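Long-range contacts in choline kinase (Streptococcus pneumoniae, PDB 4R78), which probably phosphorylates choline as a kinase with a protein kinase-like fold, and is bound here to adenosine monophosphate: residues A[79-90]-A[135-145]; A[179-189]-A[258-266]. One frame throughout, in Å; residues are numbered along the deposited sequence.

Interaction 1: A[79-90]-A[135-145]; sequences DEKYNLELLKDL and TIHTSAKELRG
Thr-135 CG2 and Ile-136 CD1 meet the two methyls of Leu-90, on the segment that continues helix 77-87, which lies between the third and fourth strands of the chain, the place of helix C in protein kinases. Ile-136 CD1 also packs on Leu-87 CD2 (3.5 Å). The chain then runs back along this helix as an extended strip. Lys-141 slides past Leu-86; a bend at its last torsion (chi4 -70°) turns NZ to Leu-86 O (2.8 Å) and to Asp-89 OD1 (2.9 Å), a salt-bridge partner met on the syn side but out of the carboxylate plane. Glu-142 offers its carbonyl O to the edge of the Tyr-82 ring, while its carboxylate pairs with Arg-190. Leu-143 CD2 touches the CD2 methyls of both Leu-86 and Leu-87. The Asn-83 amide pairs with N-H and carbonyl O of Arg-144: OD1 takes its N-H on a lone pair (2.9 Å), ND2 gives to its O (3.0 Å). The Arg-144 side chain, bent at chi3 (53°), lays CD obliquely against Tyr-82 CD2 (3.6 Å) and grips one atom, Asp-79 OD1, side-on with NE and NH2 in a salt bridge. At Gly-145, CA lies 3.7 Å from Asp-79 OD2.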
# COMPACT_ATOMS: atom_id res chain seq x y z
N ASP A 79 -3.73 13.87 5.76
CA ASP A 79 -2.31 13.54 5.63
C ASP A 79 -2.02 13.11 4.19
O ASP A 79 -1.07 13.59 3.57
CB ASP A 79 -1.92 12.38 6.55
CG ASP A 79 -1.65 12.80 7.98
OD1 ASP A 79 -1.86 13.98 8.35
OD2 ASP A 79 -1.25 11.91 8.76
N GLU A 80 -2.86 12.21 3.68
CA GLU A 80 -2.62 11.59 2.38
C GLU A 80 -2.93 12.52 1.21
O GLU A 80 -2.31 12.40 0.15
CB GLU A 80 -3.36 10.26 2.25
CG GLU A 80 -2.91 9.21 3.27
CD GLU A 80 -1.42 8.90 3.21
OE1 GLU A 80 -0.90 8.38 4.22
OE2 GLU A 80 -0.78 9.17 2.17
N LYS A 81 -3.87 13.44 1.40
CA LYS A 81 -4.14 14.46 0.40
C LYS A 81 -2.93 15.39 0.27
O LYS A 81 -2.52 15.73 -0.84
CB LYS A 81 -5.42 15.25 0.71
CG LYS A 81 -5.83 16.18 -0.42
CD LYS A 81 -7.26 16.64 -0.29
CE LYS A 81 -7.65 17.49 -1.48
NZ LYS A 81 -9.11 17.74 -1.51
N TYR A 82 -2.35 15.77 1.40
CA TYR A 82 -1.11 16.54 1.40
C TYR A 82 0.03 15.75 0.76
O TYR A 82 0.79 16.29 -0.04
CB TYR A 82 -0.70 16.98 2.80
CG TYR A 82 0.65 17.66 2.82
CD1 TYR A 82 0.82 18.92 2.24
CD2 TYR A 82 1.76 17.04 3.38
CE1 TYR A 82 2.05 19.55 2.22
CE2 TYR A 82 3.01 17.67 3.39
CZ TYR A 82 3.15 18.92 2.80
OH TYR A 82 4.37 19.56 2.78
N ASN A 83 0.15 14.48 1.13
CA ASN A 83 1.22 13.67 0.58
C ASN A 83 1.17 13.61 -0.94
O ASN A 83 2.20 13.65 -1.60
CB ASN A 83 1.26 12.29 1.22
CG ASN A 83 1.70 12.34 2.69
OD1 ASN A 83 2.14 13.38 3.18
ND2 ASN A 83 1.57 11.23 3.39
N LEU A 84 -0.04 13.57 -1.50
CA LEU A 84 -0.22 13.61 -2.96
C LEU A 84 0.39 14.87 -3.56
O LEU A 84 1.19 14.80 -4.50
CB LEU A 84 -1.70 13.52 -3.35
CG LEU A 84 -2.42 12.18 -3.52
CD1 LEU A 84 -3.75 12.43 -4.22
CD2 LEU A 84 -1.59 11.17 -4.30
N GLU A 85 0.00 16.03 -3.04
CA GLU A 85 0.51 17.30 -3.58
C GLU A 85 2.00 17.51 -3.30
O GLU A 85 2.69 18.16 -4.09
CB GLU A 85 -0.35 18.50 -3.15
CG GLU A 85 -0.32 18.83 -1.67
CD GLU A 85 -1.48 19.72 -1.21
OE1 GLU A 85 -1.68 19.78 0.01
OE2 GLU A 85 -2.17 20.35 -2.04
N LEU A 86 2.48 16.93 -2.21
CA LEU A 86 3.90 16.98 -1.88
C LEU A 86 4.73 16.08 -2.80
O LEU A 86 5.81 16.47 -3.25
CB LEU A 86 4.14 16.61 -0.41
CG LEU A 86 5.58 16.43 0.07
CD1 LEU A 86 6.43 17.68 -0.20
CD2 LEU A 86 5.62 16.07 1.54
N LEU A 87 4.22 14.88 -3.09
CA LEU A 87 4.98 13.89 -3.86
C LEU A 87 4.86 14.07 -5.37
O LEU A 87 5.60 13.42 -6.13
CB LEU A 87 4.56 12.48 -3.47
CG LEU A 87 4.97 12.00 -2.08
CD1 LEU A 87 4.20 10.75 -1.71
CD2 LEU A 87 6.47 11.77 -2.00
N LYS A 88 3.96 14.95 -5.81
CA LYS A 88 3.64 15.08 -7.23
C LYS A 88 4.86 15.28 -8.13
O LYS A 88 4.96 14.64 -9.17
CB LYS A 88 2.61 16.20 -7.47
CG LYS A 88 2.09 16.22 -8.91
CD LYS A 88 1.20 17.42 -9.19
CE LYS A 88 0.78 17.45 -10.65
NZ LYS A 88 1.94 17.57 -11.57
N ASP A 89 5.78 16.15 -7.72
CA ASP A 89 6.92 16.48 -8.58
C ASP A 89 7.98 15.38 -8.73
O ASP A 89 8.93 15.53 -9.50
CB ASP A 89 7.54 17.85 -8.24
CG ASP A 89 8.15 17.90 -6.85
OD1 ASP A 89 8.42 16.84 -6.25
OD2 ASP A 89 8.39 19.03 -6.36
N LEU A 90 7.81 14.28 -8.01
CA LEU A 90 8.66 13.09 -8.21
C LEU A 90 8.32 12.38 -9.52
O LEU A 90 9.14 11.64 -10.06
CB LEU A 90 8.53 12.10 -7.05
CG LEU A 90 9.01 12.50 -5.65
CD1 LEU A 90 8.93 11.30 -4.72
CD2 LEU A 90 10.43 13.06 -5.68
N THR A 135 14.44 7.08 -5.52
CA THR A 135 13.83 8.39 -5.70
C THR A 135 12.95 8.77 -4.50
O THR A 135 13.04 9.88 -3.98
CB THR A 135 13.01 8.46 -7.01
OG1 THR A 135 13.91 8.41 -8.13
CG2 THR A 135 12.21 9.75 -7.09
N ILE A 136 12.10 7.84 -4.06
CA ILE A 136 11.23 8.14 -2.94
C ILE A 136 12.02 8.25 -1.63
O ILE A 136 11.83 9.19 -0.87
CB ILE A 136 9.98 7.21 -2.83
CG1 ILE A 136 9.14 7.55 -1.59
CG2 ILE A 136 10.38 5.75 -2.80
CD1 ILE A 136 8.54 8.95 -1.60
N HIS A 137 12.92 7.30 -1.38
CA HIS A 137 13.63 7.28 -0.11
C HIS A 137 14.64 8.40 0.09
O HIS A 137 14.95 8.75 1.23
CB HIS A 137 14.26 5.91 0.16
CG HIS A 137 13.26 4.80 0.23
ND1 HIS A 137 13.59 3.49 -0.01
CD2 HIS A 137 11.93 4.82 0.48
CE1 HIS A 137 12.51 2.74 0.11
NE2 HIS A 137 11.49 3.52 0.41
N THR A 138 15.12 8.98 -1.01
CA THR A 138 16.06 10.10 -0.96
C THR A 138 15.41 11.44 -1.33
O THR A 138 16.11 12.42 -1.59
CB THR A 138 17.28 9.87 -1.88
OG1 THR A 138 16.84 9.87 -3.25
CG2 THR A 138 17.98 8.55 -1.56
N SER A 139 14.08 11.47 -1.36
CA SER A 139 13.35 12.66 -1.81
C SER A 139 13.53 13.87 -0.89
O SER A 139 13.30 15.01 -1.31
CB SER A 139 11.86 12.36 -1.93
OG SER A 139 11.25 12.27 -0.65
N ALA A 140 13.94 13.61 0.36
CA ALA A 140 14.03 14.60 1.43
C ALA A 140 12.68 15.22 1.80
O ALA A 140 12.61 16.18 2.56
CB ALA A 140 15.06 15.70 1.10
N LYS A 141 11.60 14.65 1.26
CA LYS A 141 10.26 15.16 1.52
C LYS A 141 9.77 14.72 2.89
O LYS A 141 9.99 13.57 3.29
CB LYS A 141 9.28 14.73 0.42
CG LYS A 141 9.61 15.34 -0.93
CD LYS A 141 8.72 14.82 -2.04
CE LYS A 141 8.99 15.56 -3.35
NZ LYS A 141 8.53 16.99 -3.35
N GLU A 142 9.13 15.64 3.60
CA GLU A 142 8.59 15.38 4.92
C GLU A 142 7.09 15.12 4.80
O GLU A 142 6.27 16.05 4.85
CB GLU A 142 8.88 16.55 5.86
CG GLU A 142 10.36 16.74 6.18
CD GLU A 142 10.91 15.68 7.13
OE1 GLU A 142 10.15 15.21 8.01
OE2 GLU A 142 12.10 15.32 7.01
N LEU A 143 6.74 13.85 4.63
CA LEU A 143 5.35 13.45 4.52
C LEU A 143 4.63 13.67 5.83
O LEU A 143 5.24 13.67 6.91
CB LEU A 143 5.23 11.96 4.15
CG LEU A 143 5.93 11.45 2.89
CD1 LEU A 143 5.59 9.99 2.64
CD2 LEU A 143 5.59 12.31 1.67
N ARG A 144 3.32 13.89 5.74
CA ARG A 144 2.47 13.87 6.92
C ARG A 144 2.14 12.43 7.26
O ARG A 144 1.69 11.66 6.40
CB ARG A 144 1.22 14.71 6.70
CG ARG A 144 1.47 16.19 6.92
CD ARG A 144 0.23 17.04 6.65
NE ARG A 144 -0.94 16.57 7.40
CZ ARG A 144 -2.09 17.23 7.49
NH1 ARG A 144 -2.24 18.40 6.88
NH2 ARG A 144 -3.09 16.71 8.19
N GLY A 145 2.37 12.07 8.51
CA GLY A 145 2.19 10.70 8.98
C GLY A 145 3.50 10.12 9.47
O GLY A 145 4.53 10.21 8.79
O HOH W 1 -0.45 9.57 7.46

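Interaction 2: A[179-189]-A[258-266]; sequences LEKRLADLGVD and EKIAIYKIL
Leu-183 and Ile-262 interlock at the centre of an antiparallel helix pair, 179-186 against 258-266, whose axes approach to 11.1 Å at 152°; both belong to the helical part of this kinase fold. The packing is knobs-into-holes in both directions. Leu-183 sits among Lys-259, Ile-262, Tyr-263 and Leu-266, with CD1 3.8 Å from Tyr-263 CE1, and Ile-262 sits among Leu-179, Arg-182, Leu-183 and Leu-186. Leu-179 CD1 extends the apolar seam to Ile-265 CG2 (4.0 Å), and Phe-150 of helix 149-159 covers Leu-183 and Leu-266. The more exposed flank is polar. Arg-182, turned at chi2 (58°), grips Glu-258 side-on in a salt bridge: NE bonds OE2 (2.7 Å) and NH2 bonds the syn lone pair of OE1 (2.8 Å), the two flat groups 39° apart. Leu-186 CD2 lies over one guanidinium face, and Tyr-303 OH gives OE2 a second partner. At the other border the extended Lys-259 reaches past the helix end, where NZ bonds Gly-187 O (2.7 Å) and bridges to Asp-189 OD2 (3.1 Å). With Asp-222 as a further carboxylate partner, this buried lysine is likely to keep its positive charge.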
# COMPACT_ATOMS: atom_id res chain seq x y z
N LEU A 179 9.85 -7.37 19.12
CA LEU A 179 10.70 -6.84 18.06
C LEU A 179 10.91 -5.33 18.14
O LEU A 179 11.86 -4.81 17.55
CB LEU A 179 10.15 -7.24 16.68
CG LEU A 179 10.05 -8.75 16.42
CD1 LEU A 179 9.30 -9.03 15.12
CD2 LEU A 179 11.43 -9.42 16.41
N GLU A 180 10.03 -4.64 18.87
CA GLU A 180 10.13 -3.19 19.04
C GLU A 180 11.46 -2.79 19.68
O GLU A 180 12.12 -1.84 19.23
CB GLU A 180 8.95 -2.64 19.84
CG GLU A 180 8.89 -1.11 19.89
CD GLU A 180 7.57 -0.55 20.42
OE1 GLU A 180 6.78 -1.30 21.04
OE2 GLU A 180 7.33 0.66 20.23
N LYS A 181 11.86 -3.53 20.72
CA LYS A 181 13.13 -3.30 21.42
C LYS A 181 14.33 -3.49 20.50
O LYS A 181 15.29 -2.71 20.56
CB LYS A 181 13.23 -4.20 22.66
CG LYS A 181 14.58 -4.17 23.40
CD LYS A 181 14.86 -2.82 24.03
CE LYS A 181 16.23 -2.81 24.71
NZ LYS A 181 16.52 -1.47 25.29
N ARG A 182 14.30 -4.53 19.66
CA ARG A 182 15.38 -4.79 18.73
C ARG A 182 15.50 -3.65 17.72
O ARG A 182 16.59 -3.16 17.46
CB ARG A 182 15.21 -6.14 18.02
CG ARG A 182 16.35 -6.49 17.05
CD ARG A 182 17.72 -6.52 17.73
NE ARG A 182 18.78 -6.93 16.82
CZ ARG A 182 20.08 -6.87 17.09
NH1 ARG A 182 20.51 -6.40 18.26
NH2 ARG A 182 20.96 -7.27 16.18
N LEU A 183 14.36 -3.21 17.18
CA LEU A 183 14.36 -2.09 16.23
C LEU A 183 14.92 -0.81 16.86
O LEU A 183 15.65 -0.07 16.20
CB LEU A 183 12.97 -1.86 15.63
CG LEU A 183 12.50 -2.85 14.56
CD1 LEU A 183 11.02 -2.63 14.25
CD2 LEU A 183 13.34 -2.77 13.28
N ALA A 184 14.59 -0.56 18.13
CA ALA A 184 15.13 0.59 18.85
C ALA A 184 16.65 0.51 19.02
O ALA A 184 17.35 1.52 18.89
CB ALA A 184 14.44 0.75 20.20
N ASP A 185 17.15 -0.69 19.30
CA ASP A 185 18.59 -0.92 19.45
C ASP A 185 19.33 -0.69 18.12
O ASP A 185 20.37 -0.03 18.10
CB ASP A 185 18.86 -2.33 19.99
CG ASP A 185 20.33 -2.54 20.38
OD1 ASP A 185 21.07 -1.55 20.56
OD2 ASP A 185 20.73 -3.71 20.53
N LEU A 186 18.79 -1.24 17.03
CA LEU A 186 19.38 -1.07 15.71
C LEU A 186 19.35 0.40 15.28
O LEU A 186 20.26 0.87 14.60
CB LEU A 186 18.66 -1.94 14.68
CG LEU A 186 18.74 -3.46 14.85
CD1 LEU A 186 17.79 -4.16 13.89
CD2 LEU A 186 20.16 -3.98 14.68
N GLY A 187 18.30 1.10 15.70
CA GLY A 187 18.09 2.50 15.35
C GLY A 187 17.20 2.59 14.13
O GLY A 187 17.59 2.18 13.04
N VAL A 188 16.00 3.13 14.31
CA VAL A 188 15.01 3.25 13.23
C VAL A 188 15.19 4.56 12.48
O VAL A 188 15.29 5.63 13.09
CB VAL A 188 13.56 3.11 13.76
CG1 VAL A 188 12.53 3.27 12.64
CG2 VAL A 188 13.37 1.75 14.45
N ASP A 189 15.25 4.47 11.15
CA ASP A 189 15.41 5.64 10.30
C ASP A 189 14.05 6.21 9.92
O ASP A 189 13.02 5.54 10.08
CB ASP A 189 16.25 5.29 9.07
CG ASP A 189 17.65 4.81 9.44
OD1 ASP A 189 18.37 5.55 10.16
OD2 ASP A 189 18.04 3.70 9.03
N GLU A 258 18.66 -7.40 8.55
CA GLU A 258 17.89 -7.72 9.75
C GLU A 258 16.59 -6.92 9.84
O GLU A 258 15.55 -7.48 10.18
CB GLU A 258 18.71 -7.55 11.04
CG GLU A 258 17.99 -8.12 12.26
CD GLU A 258 18.78 -8.01 13.56
OE1 GLU A 258 19.93 -7.55 13.54
OE2 GLU A 258 18.22 -8.41 14.60
N LYS A 259 16.65 -5.63 9.50
CA LYS A 259 15.45 -4.80 9.50
C LYS A 259 14.44 -5.33 8.48
O LYS A 259 13.25 -5.38 8.78
CB LYS A 259 15.78 -3.33 9.20
CG LYS A 259 16.32 -2.55 10.38
CD LYS A 259 16.61 -1.12 9.95
CE LYS A 259 17.00 -0.25 11.11
NZ LYS A 259 17.40 1.10 10.61
N ILE A 260 14.91 -5.72 7.30
CA ILE A 260 14.03 -6.31 6.30
C ILE A 260 13.31 -7.53 6.87
O ILE A 260 12.09 -7.66 6.73
CB ILE A 260 14.80 -6.66 5.00
CG1 ILE A 260 15.25 -5.37 4.31
CG2 ILE A 260 13.94 -7.49 4.05
CD1 ILE A 260 16.27 -5.58 3.19
N ALA A 261 14.06 -8.42 7.53
CA ALA A 261 13.48 -9.63 8.11
C ALA A 261 12.41 -9.29 9.15
O ALA A 261 11.34 -9.91 9.18
CB ALA A 261 14.57 -10.51 8.71
N ILE A 262 12.70 -8.31 10.00
CA ILE A 262 11.77 -7.87 11.04
C ILE A 262 10.50 -7.25 10.44
O ILE A 262 9.39 -7.58 10.87
CB ILE A 262 12.45 -6.90 12.04
CG1 ILE A 262 13.49 -7.66 12.87
CG2 ILE A 262 11.42 -6.24 12.95
CD1 ILE A 262 14.46 -6.80 13.67
N TYR A 263 10.66 -6.38 9.45
CA TYR A 263 9.51 -5.73 8.83
C TYR A 263 8.61 -6.68 8.06
O TYR A 263 7.40 -6.47 8.01
CB TYR A 263 9.93 -4.52 7.99
CG TYR A 263 10.41 -3.35 8.83
CD1 TYR A 263 9.66 -2.90 9.91
CD2 TYR A 263 11.61 -2.71 8.55
CE1 TYR A 263 10.09 -1.84 10.70
CE2 TYR A 263 12.06 -1.64 9.33
CZ TYR A 263 11.29 -1.21 10.40
OH TYR A 263 11.71 -0.16 11.18
N LYS A 264 9.17 -7.76 7.51
CA LYS A 264 8.36 -8.81 6.88
C LYS A 264 7.39 -9.41 7.91
O LYS A 264 6.21 -9.60 7.61
CB LYS A 264 9.25 -9.92 6.29
CG LYS A 264 9.96 -9.56 4.99
CD LYS A 264 10.77 -10.74 4.50
CE LYS A 264 11.45 -10.47 3.17
NZ LYS A 264 12.43 -11.55 2.85
N ILE A 265 7.87 -9.68 9.12
CA ILE A 265 7.03 -10.23 10.18
C ILE A 265 5.94 -9.24 10.59
O ILE A 265 4.78 -9.61 10.77
CB ILE A 265 7.87 -10.65 11.42
CG1 ILE A 265 8.80 -11.81 11.06
CG2 ILE A 265 6.96 -11.05 12.59
CD1 ILE A 265 9.96 -11.98 12.03
N LEU A 266 6.32 -7.97 10.72
CA LEU A 266 5.37 -6.94 11.11
C LEU A 266 4.29 -6.75 10.06
O LEU A 266 3.12 -6.57 10.39
CB LEU A 266 6.08 -5.61 11.41
CG LEU A 266 7.00 -5.57 12.63
CD1 LEU A 266 7.58 -4.18 12.80
CD2 LEU A 266 6.26 -5.97 13.88

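From the N terminus, the chain passes the first three strands and enters helix 77-87; segment 79-90 opens the loop closed by interaction 1. That loop carries strands 96-100 and 105-109, then helix 126-137, so the contact ties the strand-rich part to the helical part. Interaction 2 begins only afterwards: the loop between 179-189 and 258-266 holds strands 202-204 and 210-212 and helices 223-233 and 238-248. The two contacts are in series, neither nested nor crossing, with centres about 23 Å apart and nearest atoms about 9 Å apart. Each loop supplies residues of the adenosine monophosphate pocket, among them Tyr-110 in the first and Asp-214 in the second.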